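Local coordinates for protein 7,8-dihydro-6-hydroxymethylpterin pyrophosphokinase-dihydropteroate synthase (Plasmodium falciparum, PDB 6JWS) that probably catalyses two successive steps of folate biosynthesis, pyrophosphorylation of 6-hydroxymethyl-7,8-dihydropterin by ATP and condensation of the product with 4-aminobenzoate to 7,8-dihydropteroate, at residues Asp120-Lys125 and Phe217-Lys222; Glu12-Ile17 and Phe173-Leu178; Arg27-Leu32 and Lys379-Tyr384. The protein carries 1 engineered substitution. One frame throughout, in Å; residues are numbered along the deposited sequence.

Contact 1 of 3, residues Asp120-Lys125 and Phe217-Lys222; sequences DNSILK and FTIFMK
A CH-pi contact starts the packing: Ser122 lays its CB over the middle of the Phe217 ring, 3.5 Å from the centroid and only 7° off the ring normal. OG, anti to the backbone N (chi1 -179°), comes down over the same face, 3.4 Å from Phe217 CD2. The ring edge, near its plane, meets Asp120 O.

Apolar contacts continue along the pair. Ile219 holds CG1 beside its backbone N, which brings CD1 to 4.3 Å from Leu124 CB. Leu124 and Met221 cross at about a right angle, with Leu124 CD1 3.9 Å from Met221 SD.

The polar link is indirect, since no hydrogen bond joins the two segments: one water donates to Lys125 O at 2.6 Å and accepts from Phe220 N at 3.3 Å.

Strand 219-221 pairs antiparallel with 316-318, whose residues line the ATP pocket, and the Ile219 side chain lies about 8 Å from the bound ATP. The loop between helices 108-114 and 129-148 thus packs on a two-stranded antiparallel pairing close to the ATP site of the HPPK domain.

Contact 2 of 3, residues Glu12-Ile17 and Phe173-Leu178; sequences ENKTNI and FVNDPL
The run 12-17 passes the loop 173-176 as strand 16-24 begins, and the backbones come closest where Phe173 CA points its hydrogen at Lys14 O, 3.5 Å away with an angle of 157° at the hydrogen. Two side chains on the 12-17 side, Lys14 and Asn16, reach across and grip successive carbonyls of the loop. The Asn16 amide does so with ND2, 2.8 Å from Val174 O and with 150° at the hydrogen; the acceptor lies in the plane of the Asn16 amide and the donor in the plane of the carbonyl. Its CG sits beside the backbone N, and the other end of the amide is fixed by Asn215, which donates to OD1.

Lys14 runs out extended beyond CG, crossing Asn175 obliquely, and its NZ donates to Asn175 O at 2.8 Å, again in the carbonyl plane. On the way, Lys14 CB passes 3.4 Å from Asn175 OD1, an oxygen that also lies 3.5 Å from Glu12 O. The Asn175 amide is held from its nitrogen end, where ND2 donates to Ile8 O.

This loop is the connection from strand 163-172 of the antiparallel HPPK sheet into helix 177-190, and Asn16 pairs through its backbone with Thr172 of that neighbouring strand. Asp176 is the N-cap of the helix, its OD2 accepting from Ser179 N. The charge of Lys14 may also feel Asp176, although NZ stays 6.8 Å from Asp176 OD1. Phe173 turns its ring the other way, in the crowded chi1 position at 39°, and stacks on Tyr97; the Phe173 side chain lies about 6 Å from the bound calcium ion.

Contact 3 of 3, residues Arg27-Leu32 and Lys379-Tyr384; sequences RRNAVL and KDRISY
Val31 and Ile382 make the apolar centre here, each pointing its CB toward the opposing segment. Val31 CG2 lies 4.0 Å from Ile382 CG1, while Ile382 sends CD1 on to Ala30 CB at 3.9 Å and to Arg27 O at 3.6 Å. Val31 also rests against the opposing backbone, its CB 3.6 Å from Asp380 O.

Round this patch stand three arginines, of which Arg27 and Arg28 are poorly ordered. Arg381 starts away from the helix, but its chain bends at chi2 and chi3 and comes back so that NH2 gives Arg28 O a weak hydrogen bond of 3.1 Å, with only 134° at the hydrogen. Arg28 and Arg381 lie side by side, pointing the same way, and the aliphatic CG of Arg28 touches Arg381 NH2. With Arg28 NH2 modelled 4.7 Å from Arg381 NH2, their like charges may repel. The extended Arg27 chain crosses Tyr384 at about a right angle, and its NH1 comes within 3.3 Å of Tyr384 OH at a poor angle for a hydrogen bond.

Arg28 O also accepts from a water at 2.7 Å, and that water takes the N-H of Val31 and donates weakly to Asp380 O, tying the first turn of helix 30-44 to the other segment. Residues 27-30 form a type I turn leading into the helix, with Asn29 at the N-cap position. The partner segment runs from a loop into strand 382-384, the outermost strand, within this chain, of the six-stranded antiparallel sheet.

Farther out, the Tyr384 hydroxyl bonds to Glu56. Ile375 of strand 372-377 backs Ile382 and Tyr384, and Tyr164 of strand 163-172 touches Arg27, Ala30 and Ile382.

How the contacts relate
Contacts 1 and 2 are neighbours, their centres 12 Å apart, and they touch through Leu178 on Leu124 and Met221, and through Ile123 against the amine of Lys14. Their segments alternate along the chain, in the order 12-17, 120-125, 173-178, 217-222. Contact 3 lies 37 Å from contact 1 and 32 Å from contact 2, centre to centre; its segments alternate with those of contact 2 and enclose both of contact 1. Contacts 2 and 3 reach the same six-stranded sheet, and strand 16-24 is followed by helix 30-44. Residues 379-384 end that sheet before strand 390-396 of the synthase barrel, whereas contact 1 lies near the ATP pocket and contact 2 has the calcium site close to Phe173.

Contact 1 of 3, residues Asp120-Lys125 and Phe217-Lys222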
loop_
_atom_site.group_PDB
_atom_site.type_symbol
_atom_site.label_atom_id
_atom_site.label_comp_id
_atom_site.label_asym_id
_atom_site.label_seq_id
_atom_site.Cartn_x
_atom_site.Cartn_y
_atom_site.Cartn_z
ATOM N N ASP B 120 -34.000 -30.136 -31.220
ATOM C CA ASP B 120 -35.382 -30.531 -31.462
ATOM C C ASP B 120 -36.328 -29.369 -31.138
ATOM O O ASP B 120 -36.048 -28.556 -30.256
ATOM C CB ASP B 120 -35.740 -31.831 -30.729
ATOM C CG ASP B 120 -35.114 -33.083 -31.328
ATOM O OD1 ASP B 120 -34.536 -32.992 -32.435
ATOM O OD2 ASP B 120 -35.199 -34.144 -30.680
ATOM N N ASN B 121 -37.450 -29.301 -31.873
ATOM C CA ASN B 121 -38.450 -28.256 -31.698
ATOM C C ASN B 121 -39.091 -28.387 -30.318
ATOM O O ASN B 121 -39.176 -29.484 -29.776
ATOM C CB ASN B 121 -39.483 -28.258 -32.828
ATOM C CG ASN B 121 -38.888 -27.875 -34.166
ATOM O OD1 ASN B 121 -38.137 -26.903 -34.275
ATOM N ND2 ASN B 121 -39.222 -28.631 -35.197
ATOM N N SER B 122 -39.519 -27.250 -29.756
ATOM C CA SER B 122 -40.139 -27.221 -28.439
ATOM C C SER B 122 -41.435 -28.028 -28.457
ATOM O O SER B 122 -42.227 -27.904 -29.389
ATOM C CB SER B 122 -40.391 -25.804 -27.998
ATOM O OG SER B 122 -40.969 -25.781 -26.696
ATOM N N ILE B 123 -41.651 -28.855 -27.427
ATOM C CA ILE B 123 -42.923 -29.549 -27.356
ATOM C C ILE B 123 -43.986 -28.570 -26.865
ATOM O O ILE B 123 -45.118 -28.631 -27.329
ATOM C CB ILE B 123 -42.889 -30.868 -26.554
ATOM C CG1 ILE B 123 -43.029 -30.641 -25.050
ATOM C CG2 ILE B 123 -41.670 -31.717 -26.899
ATOM C CD1 ILE B 123 -43.898 -31.665 -24.366
ATOM N N LEU B 124 -43.619 -27.662 -25.949
ATOM C CA LEU B 124 -44.535 -26.602 -25.558
ATOM C C LEU B 124 -44.631 -25.591 -26.698
ATOM O O LEU B 124 -43.751 -25.525 -27.554
ATOM C CB LEU B 124 -44.062 -25.935 -24.264
ATOM C CG LEU B 124 -44.181 -26.775 -22.991
ATOM C CD1 LEU B 124 -43.911 -25.927 -21.755
ATOM C CD2 LEU B 124 -45.550 -27.430 -22.888
ATOM N N LYS B 125 -45.725 -24.823 -26.711
ATOM C CA LYS B 125 -45.952 -23.861 -27.778
ATOM C C LYS B 125 -45.082 -22.632 -27.534
ATOM O O LYS B 125 -45.039 -22.117 -26.418
ATOM C CB LYS B 125 -47.441 -23.499 -27.862
ATOM C CG LYS B 125 -48.286 -24.377 -28.780
ATOM C CD LYS B 125 -49.780 -24.385 -28.455
ATOM C CE LYS B 125 -50.410 -23.020 -28.248
ATOM N NZ LYS B 125 -50.194 -22.105 -29.396
ATOM N N PHE B 217 -35.551 -22.066 -26.466
ATOM C CA PHE B 217 -36.993 -21.855 -26.528
ATOM C C PHE B 217 -37.355 -20.423 -26.133
ATOM O O PHE B 217 -36.721 -19.822 -25.261
ATOM C CB PHE B 217 -37.749 -22.811 -25.596
ATOM C CG PHE B 217 -37.601 -24.288 -25.876
ATOM C CD1 PHE B 217 -37.040 -24.746 -27.058
ATOM C CD2 PHE B 217 -38.057 -25.223 -24.960
ATOM C CE1 PHE B 217 -36.884 -26.104 -27.296
ATOM C CE2 PHE B 217 -37.907 -26.583 -25.200
ATOM C CZ PHE B 217 -37.323 -27.019 -26.368
ATOM N N THR B 218 -38.419 -19.914 -26.762
ATOM C CA THR B 218 -39.063 -18.669 -26.382
ATOM C C THR B 218 -40.530 -18.972 -26.085
ATOM O O THR B 218 -41.307 -19.222 -27.004
ATOM C CB THR B 218 -38.981 -17.653 -27.527
ATOM O OG1 THR B 218 -37.644 -17.554 -28.013
ATOM C CG2 THR B 218 -39.494 -16.283 -27.136
ATOM N N ILE B 219 -40.895 -18.932 -24.800
ATOM C CA ILE B 219 -42.202 -19.370 -24.335
ATOM C C ILE B 219 -42.789 -18.304 -23.412
ATOM O O ILE B 219 -42.067 -17.736 -22.594
ATOM C CB ILE B 219 -42.061 -20.720 -23.601
ATOM C CG1 ILE B 219 -41.792 -21.858 -24.586
ATOM C CG2 ILE B 219 -43.257 -21.001 -22.700
ATOM C CD1 ILE B 219 -40.974 -22.980 -24.005
ATOM N N PHE B 220 -44.101 -18.045 -23.560
ATOM C CA PHE B 220 -44.888 -17.333 -22.563
ATOM C C PHE B 220 -46.288 -17.941 -22.516
ATOM O O PHE B 220 -47.059 -17.795 -23.460
ATOM C CB PHE B 220 -44.906 -15.817 -22.816
ATOM C CG PHE B 220 -45.215 -14.984 -21.591
ATOM C CD1 PHE B 220 -46.521 -14.800 -21.158
ATOM C CD2 PHE B 220 -44.193 -14.400 -20.848
ATOM C CE1 PHE B 220 -46.795 -14.053 -20.016
ATOM C CE2 PHE B 220 -44.465 -13.656 -19.709
ATOM C CZ PHE B 220 -45.768 -13.479 -19.293
ATOM N N MET B 221 -46.600 -18.629 -21.410
ATOM C CA MET B 221 -47.870 -19.321 -21.258
ATOM C C MET B 221 -48.662 -18.627 -20.157
ATOM O O MET B 221 -48.266 -18.684 -18.995
ATOM C CB MET B 221 -47.649 -20.793 -20.889
ATOM C CG MET B 221 -47.236 -21.660 -22.069
ATOM S SD MET B 221 -46.921 -23.411 -21.644
ATOM C CE MET B 221 -48.430 -23.856 -20.782
ATOM N N LYS B 222 -49.786 -18.001 -20.540
ATOM C CA LYS B 222 -50.371 -16.897 -19.790
ATOM C C LYS B 222 -51.203 -17.377 -18.602
ATOM O O LYS B 222 -51.213 -16.722 -17.559
ATOM C CB LYS B 222 -51.165 -15.959 -20.704
ATOM C CG LYS B 222 -50.363 -14.814 -21.313
ATOM C CD LYS B 222 -51.161 -13.933 -22.257
ATOM C CE LYS B 222 -51.443 -14.598 -23.589
ATOM N NZ LYS B 222 -51.881 -13.620 -24.614
HETATM O O HOH W 1 -45.525 -19.622 -26.030
#

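Contact 2 of 3, residues Glu12-Ile17 and Phe173-Leu178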
loop_
_atom_site.group_PDB
_atom_site.type_symbol
_atom_site.label_atom_id
_atom_site.label_comp_id
_atom_site.label_asym_id
_atom_site.label_seq_id
_atom_site.Cartn_x
_atom_site.Cartn_y
_atom_site.Cartn_z
ATOM N N GLU B 12 -39.735 -40.642 -24.370
ATOM C CA GLU B 12 -38.589 -40.351 -25.220
ATOM C C GLU B 12 -37.427 -39.847 -24.360
ATOM O O GLU B 12 -37.525 -38.793 -23.732
ATOM C CB GLU B 12 -38.976 -39.345 -26.310
ATOM C CG GLU B 12 -39.763 -39.952 -27.465
ATOM C CD GLU B 12 -40.362 -38.953 -28.447
ATOM O OE1 GLU B 12 -41.411 -38.357 -28.116
ATOM O OE2 GLU B 12 -39.780 -38.768 -29.539
ATOM N N ASN B 13 -36.326 -40.615 -24.342
ATOM C CA ASN B 13 -35.160 -40.289 -23.530
ATOM C C ASN B 13 -34.471 -39.044 -24.093
ATOM O O ASN B 13 -33.667 -39.114 -25.024
ATOM C CB ASN B 13 -34.266 -41.507 -23.237
ATOM C CG ASN B 13 -33.332 -41.900 -24.366
ATOM O OD1 ASN B 13 -33.761 -42.118 -25.496
ATOM N ND2 ASN B 13 -32.047 -42.014 -24.063
ATOM N N LYS B 14 -34.811 -37.899 -23.495
ATOM C CA LYS B 14 -34.444 -36.591 -24.008
ATOM C C LYS B 14 -33.282 -36.032 -23.187
ATOM O O LYS B 14 -33.169 -36.342 -22.003
ATOM C CB LYS B 14 -35.670 -35.681 -23.894
ATOM C CG LYS B 14 -35.889 -34.726 -25.057
ATOM C CD LYS B 14 -37.081 -33.818 -24.850
ATOM C CE LYS B 14 -37.205 -32.779 -25.942
ATOM N NZ LYS B 14 -38.103 -31.674 -25.539
ATOM N N THR B 15 -32.429 -35.211 -23.823
ATOM C CA THR B 15 -31.341 -34.521 -23.131
ATOM C C THR B 15 -31.376 -33.017 -23.416
ATOM O O THR B 15 -31.107 -32.585 -24.537
ATOM C CB THR B 15 -29.986 -35.172 -23.435
ATOM O OG1 THR B 15 -30.032 -36.496 -22.900
ATOM C CG2 THR B 15 -28.826 -34.434 -22.806
ATOM N N ASN B 16 -31.687 -32.225 -22.377
ATOM C CA ASN B 16 -31.918 -30.792 -22.529
ATOM C C ASN B 16 -30.955 -29.981 -21.652
ATOM O O ASN B 16 -30.449 -30.488 -20.649
ATOM C CB ASN B 16 -33.377 -30.423 -22.228
ATOM C CG ASN B 16 -34.375 -31.048 -23.191
ATOM O OD1 ASN B 16 -34.248 -30.901 -24.407
ATOM N ND2 ASN B 16 -35.371 -31.743 -22.657
ATOM N N ILE B 17 -30.745 -28.705 -22.035
ATOM C CA ILE B 17 -29.961 -27.740 -21.271
ATOM C C ILE B 17 -30.866 -26.670 -20.654
ATOM O O ILE B 17 -31.441 -25.850 -21.364
ATOM C CB ILE B 17 -28.861 -27.087 -22.142
ATOM C CG1 ILE B 17 -28.029 -28.111 -22.915
ATOM C CG2 ILE B 17 -27.984 -26.190 -21.274
ATOM C CD1 ILE B 17 -27.176 -28.986 -22.021
ATOM N N PHE B 173 -32.902 -34.381 -18.000
ATOM C CA PHE B 173 -33.608 -35.468 -18.673
ATOM C C PHE B 173 -35.097 -35.129 -18.754
ATOM O O PHE B 173 -35.867 -35.831 -19.413
ATOM C CB PHE B 173 -33.353 -36.812 -17.971
ATOM C CG PHE B 173 -33.312 -36.742 -16.465
ATOM C CD1 PHE B 173 -34.438 -36.376 -15.736
ATOM C CD2 PHE B 173 -32.137 -37.010 -15.770
ATOM C CE1 PHE B 173 -34.395 -36.289 -14.350
ATOM C CE2 PHE B 173 -32.094 -36.927 -14.382
ATOM C CZ PHE B 173 -33.224 -36.576 -13.670
ATOM N N VAL B 174 -35.489 -34.049 -18.062
ATOM C CA VAL B 174 -36.858 -33.565 -18.076
ATOM C C VAL B 174 -37.174 -33.056 -19.478
ATOM O O VAL B 174 -36.299 -32.516 -20.148
ATOM C CB VAL B 174 -37.088 -32.516 -16.975
ATOM C CG1 VAL B 174 -38.470 -31.898 -17.065
ATOM C CG2 VAL B 174 -36.884 -33.132 -15.601
ATOM N N ASN B 175 -38.418 -33.277 -19.929
ATOM C CA ASN B 175 -38.774 -33.086 -21.328
ATOM C C ASN B 175 -39.009 -31.618 -21.681
ATOM O O ASN B 175 -38.835 -31.243 -22.841
ATOM C CB ASN B 175 -39.983 -33.923 -21.749
ATOM C CG ASN B 175 -39.703 -35.411 -21.748
ATOM O OD1 ASN B 175 -38.627 -35.862 -22.143
ATOM N ND2 ASN B 175 -40.678 -36.183 -21.305
ATOM N N ASP B 176 -39.422 -30.801 -20.699
ATOM C CA ASP B 176 -39.848 -29.443 -21.000
ATOM C C ASP B 176 -39.753 -28.565 -19.757
ATOM O O ASP B 176 -39.732 -29.072 -18.632
ATOM C CB ASP B 176 -41.291 -29.426 -21.517
ATOM C CG ASP B 176 -42.268 -29.881 -20.449
ATOM O OD1 ASP B 176 -42.411 -31.112 -20.279
ATOM O OD2 ASP B 176 -42.812 -29.008 -19.734
ATOM N N PRO B 177 -39.728 -27.217 -19.932
ATOM C CA PRO B 177 -39.665 -26.288 -18.804
ATOM C C PRO B 177 -40.873 -26.331 -17.874
ATOM O O PRO B 177 -40.759 -26.007 -16.685
ATOM C CB PRO B 177 -39.487 -24.895 -19.441
ATOM C CG PRO B 177 -39.874 -25.058 -20.902
ATOM C CD PRO B 177 -39.660 -26.521 -21.232
ATOM N N LEU B 178 -42.031 -26.740 -18.411
ATOM C CA LEU B 178 -43.197 -26.827 -17.540
ATOM C C LEU B 178 -43.044 -28.025 -16.612
ATOM O O LEU B 178 -43.249 -27.893 -15.411
ATOM C CB LEU B 178 -44.510 -26.843 -18.330
ATOM C CG LEU B 178 -45.775 -26.769 -17.472
ATOM C CD1 LEU B 178 -45.615 -25.779 -16.329
ATOM C CD2 LEU B 178 -46.993 -26.417 -18.310
#

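Contact 3 of 3, residues Arg27-Leu32 and Lys379-Tyr384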
loop_
_atom_site.group_PDB
_atom_site.type_symbol
_atom_site.label_atom_id
_atom_site.label_comp_id
_atom_site.label_asym_id
_atom_site.label_seq_id
_atom_site.Cartn_x
_atom_site.Cartn_y
_atom_site.Cartn_z
ATOM N N ARG B 27 -29.301 -15.050 5.368
ATOM C CA ARG B 27 -27.864 -14.828 5.298
ATOM C C ARG B 27 -27.087 -15.912 6.052
ATOM O O ARG B 27 -26.170 -16.513 5.487
ATOM C CB ARG B 27 -27.522 -13.406 5.762
ATOM C CG ARG B 27 -26.050 -13.189 6.086
ATOM C CD ARG B 27 -25.688 -11.758 6.444
ATOM N NE ARG B 27 -24.532 -11.657 7.327
ATOM C CZ ARG B 27 -23.302 -12.105 7.062
ATOM N NH1 ARG B 27 -23.035 -12.732 5.928
ATOM N NH2 ARG B 27 -22.338 -11.937 7.950
ATOM N N ARG B 28 -27.447 -16.152 7.326
ATOM C CA ARG B 28 -26.714 -17.073 8.188
ATOM C C ARG B 28 -26.653 -18.440 7.519
ATOM O O ARG B 28 -25.629 -19.110 7.606
ATOM C CB ARG B 28 -27.320 -17.157 9.602
ATOM C CG ARG B 28 -26.566 -18.030 10.619
ATOM C CD ARG B 28 -27.335 -18.381 11.902
ATOM N NE ARG B 28 -28.582 -19.148 11.763
ATOM C CZ ARG B 28 -28.820 -20.375 12.241
ATOM N NH1 ARG B 28 -29.997 -20.946 12.041
ATOM N NH2 ARG B 28 -27.891 -21.026 12.919
ATOM N N ASN B 29 -27.739 -18.813 6.825
ATOM C CA ASN B 29 -27.878 -20.151 6.272
ATOM C C ASN B 29 -27.761 -20.158 4.751
ATOM O O ASN B 29 -28.069 -21.167 4.117
ATOM C CB ASN B 29 -29.195 -20.800 6.700
ATOM C CG ASN B 29 -29.225 -21.095 8.183
ATOM O OD1 ASN B 29 -30.101 -20.609 8.894
ATOM N ND2 ASN B 29 -28.253 -21.859 8.657
ATOM N N ALA B 30 -27.279 -19.057 4.164
ATOM C CA ALA B 30 -27.294 -18.914 2.711
ATOM C C ALA B 30 -26.611 -20.101 2.029
ATOM O O ALA B 30 -27.138 -20.635 1.054
ATOM C CB ALA B 30 -26.694 -17.591 2.307
ATOM N N VAL B 31 -25.459 -20.526 2.568
ATOM C CA VAL B 31 -24.658 -21.600 1.995
ATOM C C VAL B 31 -25.395 -22.931 2.097
ATOM O O VAL B 31 -25.468 -23.668 1.115
ATOM C CB VAL B 31 -23.256 -21.695 2.629
ATOM C CG1 VAL B 31 -22.446 -22.836 2.032
ATOM C CG2 VAL B 31 -22.500 -20.383 2.494
ATOM N N LEU B 32 -25.908 -23.248 3.293
ATOM C CA LEU B 32 -26.565 -24.530 3.521
ATOM C C LEU B 32 -27.803 -24.639 2.630
ATOM O O LEU B 32 -28.016 -25.668 1.991
ATOM C CB LEU B 32 -26.896 -24.682 5.014
ATOM C CG LEU B 32 -27.811 -25.851 5.407
ATOM C CD1 LEU B 32 -27.181 -27.211 5.094
ATOM C CD2 LEU B 32 -28.186 -25.765 6.879
ATOM N N LYS B 379 -15.491 -23.251 3.980
ATOM C CA LYS B 379 -16.021 -24.405 4.687
ATOM C C LYS B 379 -17.538 -24.441 4.513
ATOM O O LYS B 379 -18.044 -25.098 3.601
ATOM C CB LYS B 379 -15.531 -24.407 6.141
ATOM C CG LYS B 379 -15.907 -25.642 6.953
ATOM C CD LYS B 379 -15.624 -25.519 8.453
ATOM C CE LYS B 379 -16.335 -26.596 9.257
ATOM N NZ LYS B 379 -15.728 -26.807 10.595
ATOM N N ASP B 380 -18.247 -23.683 5.355
ATOM C CA ASP B 380 -19.701 -23.673 5.340
ATOM C C ASP B 380 -20.231 -22.254 5.558
ATOM O O ASP B 380 -21.429 -22.071 5.741
ATOM C CB ASP B 380 -20.283 -24.716 6.308
ATOM C CG ASP B 380 -19.785 -24.636 7.747
ATOM O OD1 ASP B 380 -19.268 -23.560 8.150
ATOM O OD2 ASP B 380 -19.916 -25.664 8.476
ATOM N N ARG B 381 -19.343 -21.253 5.518
ATOM C CA ARG B 381 -19.727 -19.867 5.738
ATOM C C ARG B 381 -19.337 -18.986 4.544
ATOM O O ARG B 381 -18.387 -19.263 3.806
ATOM C CB ARG B 381 -19.097 -19.371 7.046
ATOM C CG ARG B 381 -20.059 -19.251 8.219
ATOM C CD ARG B 381 -20.785 -20.504 8.678
ATOM N NE ARG B 381 -22.184 -20.234 9.013
ATOM C CZ ARG B 381 -22.994 -21.049 9.703
ATOM N NH1 ARG B 381 -22.552 -22.207 10.173
ATOM N NH2 ARG B 381 -24.245 -20.687 9.941
ATOM N N ILE B 382 -20.090 -17.895 4.384
ATOM C CA ILE B 382 -19.840 -16.815 3.437
ATOM C C ILE B 382 -18.520 -16.100 3.753
ATOM O O ILE B 382 -18.290 -15.685 4.888
ATOM C CB ILE B 382 -21.029 -15.837 3.523
ATOM C CG1 ILE B 382 -22.284 -16.414 2.872
ATOM C CG2 ILE B 382 -20.700 -14.452 2.986
ATOM C CD1 ILE B 382 -23.512 -15.581 3.199
ATOM N N SER B 383 -17.663 -15.945 2.732
ATOM C CA SER B 383 -16.534 -15.024 2.769
ATOM C C SER B 383 -16.715 -14.057 1.605
ATOM O O SER B 383 -16.999 -14.485 0.490
ATOM C CB SER B 383 -15.190 -15.738 2.641
ATOM O OG SER B 383 -14.875 -16.546 3.771
ATOM N N TYR B 384 -16.566 -12.761 1.863
ATOM C CA TYR B 384 -16.655 -11.799 0.780
ATOM C C TYR B 384 -15.303 -11.728 0.085
ATOM O O TYR B 384 -14.296 -11.433 0.740
ATOM C CB TYR B 384 -17.039 -10.414 1.317
ATOM C CG TYR B 384 -18.397 -10.393 1.964
ATOM C CD1 TYR B 384 -19.548 -10.481 1.201
ATOM C CD2 TYR B 384 -18.522 -10.383 3.346
ATOM C CE1 TYR B 384 -20.794 -10.529 1.794
ATOM C CE2 TYR B 384 -19.765 -10.398 3.957
ATOM C CZ TYR B 384 -20.901 -10.474 3.173
ATOM O OH TYR B 384 -22.129 -10.479 3.766
HETATM O O HOH W 2 -24.167 -20.049 5.514
#